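Local coordinates for takeout-like protein 1 (Epiphyas postvittana, PDB 3E8T), which probably carries hydrophobic ligands in insects, binding a ubiquinone-8 molecule in a long internal tunnel, at residues 195-198 with 199-203. Sequence-based numbering, arbitrary orientation.
With UQ8 (Ubiquinone-8), chain B.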
# COMPACT_ATOMS: atom_id res chain seq x y z
N GLU A 195 -4.71 3.02 -3.19
CA GLU A 195 -5.23 4.08 -2.32
C GLU A 195 -5.94 3.49 -1.12
O GLU A 195 -5.88 4.06 -0.01
CB GLU A 195 -6.16 5.02 -3.07
CG GLU A 195 -6.85 6.07 -2.20
CD GLU A 195 -5.98 7.13 -1.47
OE1 GLU A 195 -4.71 7.07 -1.37
OE2 GLU A 195 -6.62 8.07 -0.92
N ALA A 196 -6.64 2.38 -1.28
CA ALA A 196 -7.36 1.74 -0.15
C ALA A 196 -6.34 1.40 0.93
O ALA A 196 -6.60 1.48 2.14
CB ALA A 196 -8.08 0.46 -0.63
N ALA A 197 -5.17 0.97 0.49
CA ALA A 197 -4.12 0.64 1.45
C ALA A 197 -3.41 1.88 1.98
O ALA A 197 -3.20 2.03 3.18
CB ALA A 197 -3.14 -0.31 0.84
N ALA A 198 -3.00 2.75 1.05
CA ALA A 198 -2.18 3.89 1.43
C ALA A 198 -2.87 4.83 2.40
O ALA A 198 -2.26 5.38 3.30
CB ALA A 198 -1.73 4.65 0.17
N LYS A 199 -4.17 5.04 2.22
CA LYS A 199 -4.84 5.99 3.10
C LYS A 199 -4.81 5.50 4.55
O LYS A 199 -4.61 6.30 5.48
CB LYS A 199 -6.28 6.25 2.63
CG LYS A 199 -7.26 5.12 2.79
CD LYS A 199 -8.47 5.44 1.91
CE LYS A 199 -9.72 4.73 2.29
NZ LYS A 199 -10.81 5.10 1.33
N LYS A 200 -4.94 4.19 4.75
CA LYS A 200 -4.89 3.59 6.08
C LYS A 200 -3.49 3.63 6.67
O LYS A 200 -3.31 3.95 7.84
CB LYS A 200 -5.39 2.14 6.02
CG LYS A 200 -5.54 1.44 7.36
CD LYS A 200 -6.63 0.40 7.27
CE LYS A 200 -6.80 -0.34 8.57
NZ LYS A 200 -8.06 -1.17 8.56
N ILE A 201 -2.51 3.24 5.87
CA ILE A 201 -1.13 3.27 6.32
C ILE A 201 -0.70 4.69 6.68
O ILE A 201 -0.08 4.92 7.73
CB ILE A 201 -0.20 2.64 5.28
CG1 ILE A 201 -0.56 1.16 5.09
CG2 ILE A 201 1.27 2.78 5.67
CD1 ILE A 201 -0.06 0.53 3.85
N PHE A 202 -1.01 5.66 5.83
CA PHE A 202 -0.65 7.03 6.13
C PHE A 202 -1.26 7.52 7.42
O PHE A 202 -0.61 8.18 8.24
CB PHE A 202 -1.08 7.95 4.97
CG PHE A 202 -0.76 9.39 5.17
CD1 PHE A 202 0.52 9.86 4.96
CD2 PHE A 202 -1.73 10.26 5.60
CE1 PHE A 202 0.79 11.20 5.15
CE2 PHE A 202 -1.44 11.59 5.79
CZ PHE A 202 -0.18 12.04 5.55
N LYS A 203 -2.54 7.26 7.62
CA LYS A 203 -3.20 7.70 8.84
C LYS A 203 -2.48 7.12 10.07
O LYS A 203 -2.31 7.81 11.07
CB LYS A 203 -4.66 7.31 8.80
CG LYS A 203 -5.47 7.74 9.98
CD LYS A 203 -6.84 7.18 9.85
CE LYS A 203 -6.84 5.72 10.21
NZ LYS A 203 -7.80 4.95 9.37
C45 UQ8 B . -11.62 -8.42 -11.06
C44 UQ8 B . -10.83 -7.80 -12.22
C46 UQ8 B . -11.16 -8.54 -13.49
C43 UQ8 B . -9.33 -7.80 -11.98
C42 UQ8 B . -8.98 -7.32 -10.57
C41 UQ8 B . -9.26 -5.83 -10.45
C39 UQ8 B . -8.13 -5.14 -9.73
C40 UQ8 B . -8.38 -4.31 -8.47
C38 UQ8 B . -6.87 -5.19 -10.25
C37 UQ8 B . -5.75 -4.60 -9.66
C36 UQ8 B . -4.55 -5.18 -10.41
C34 UQ8 B . -3.22 -4.79 -9.79
C35 UQ8 B . -2.11 -5.45 -10.30
C33 UQ8 B . -3.15 -3.88 -8.73
C32 UQ8 B . -2.03 -3.39 -8.08
C31 UQ8 B . -2.44 -2.98 -6.64
C29 UQ8 B . -1.34 -2.27 -5.87
C30 UQ8 B . -0.48 -1.16 -6.57
C28 UQ8 B . -1.09 -2.62 -4.55
C27 UQ8 B . -0.11 -2.05 -3.74
C26 UQ8 B . -0.53 -2.05 -2.26
C24 UQ8 B . 0.65 -1.64 -1.37
C25 UQ8 B . 1.86 -2.58 -1.20
C23 UQ8 B . 0.62 -0.43 -0.72
C22 UQ8 B . 1.59 0.09 0.14
C21 UQ8 B . 1.26 1.53 0.53
C19 UQ8 B . 2.41 2.32 1.17
C20 UQ8 B . 2.07 3.79 1.37
C18 UQ8 B . 2.97 1.66 2.44
C17 UQ8 B . 4.05 2.53 3.09
C16 UQ8 B . 4.95 1.74 4.05
C14 UQ8 B . 5.72 2.72 4.93
C15 UQ8 B . 6.25 4.02 4.30
C13 UQ8 B . 5.92 2.48 6.29
C12 UQ8 B . 6.60 3.37 7.12
C11 UQ8 B . 7.28 2.69 8.32
C9 UQ8 B . 8.47 3.52 8.83
C10 UQ8 B . 8.42 4.98 8.35
C8 UQ8 B . 8.51 3.44 10.36
C7 UQ8 B . 8.13 4.76 11.03
C6 UQ8 B . 9.32 5.75 11.14
C1 UQ8 B . 9.11 7.10 10.83
C1M UQ8 B . 7.84 7.50 10.42
C2 UQ8 B . 10.15 8.04 10.90
O2 UQ8 B . 9.96 9.23 10.63
C3 UQ8 B . 11.41 7.64 11.30
O3 UQ8 B . 12.42 8.56 11.37
C3M UQ8 B . 12.39 9.22 12.64
C4 UQ8 B . 11.65 6.31 11.61
O4 UQ8 B . 12.91 5.94 12.00
C4M UQ8 B . 13.88 6.36 11.04
C5 UQ8 B . 10.61 5.37 11.53
O5 UQ8 B . 10.85 4.20 11.82
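K199 N bonds E195 O, I201 N bonds A197 O at 3.0 Å and F202 N bonds A198 O at 2.8 Å: three i to i+4 bonds, each with an N-H...O angle of at least 165°, which define regular alpha-helix within helix 182-211. A197 O also takes a weak second bond from K200 N. On the inward face, A197 CB and I201 CD1 lie one turn apart, 4.4 Å from each other. I201 belongs to the ubiquinone-8 pocket, its CD1 coming within 3.5 Å of UQ8 C18. I201 CG2, anti to the backbone N, lies 3.8 Å from UQ8 C17 of the same isoprenoid unit, while A197 CB and A198 CB stand farther off, 4.1 Å from UQ8 C23 and UQ8 C20, respectively. K199 sits on the exposed flank, where a chi1 of 70° folds CG back over the preceding turn, 3.3 Å from E195 O. The E195 and K199 side chains cross at about a right angle, yet E195 OE2 and K199 NZ remain 5.6 Å apart, too far for a salt bridge; E195 OE1 is instead hydrogen-bonded to the hydroxyl of Y146. In the conformer given, K200 NZ is hydrogen-bonded to D43 O. This part of the helix is thus amphipathic: I201, backed by two alanines, offers the ubiquinone tail an apolar surface, while E195, and K200 in that conformer, link the helix to strands 139-153 and 42-51.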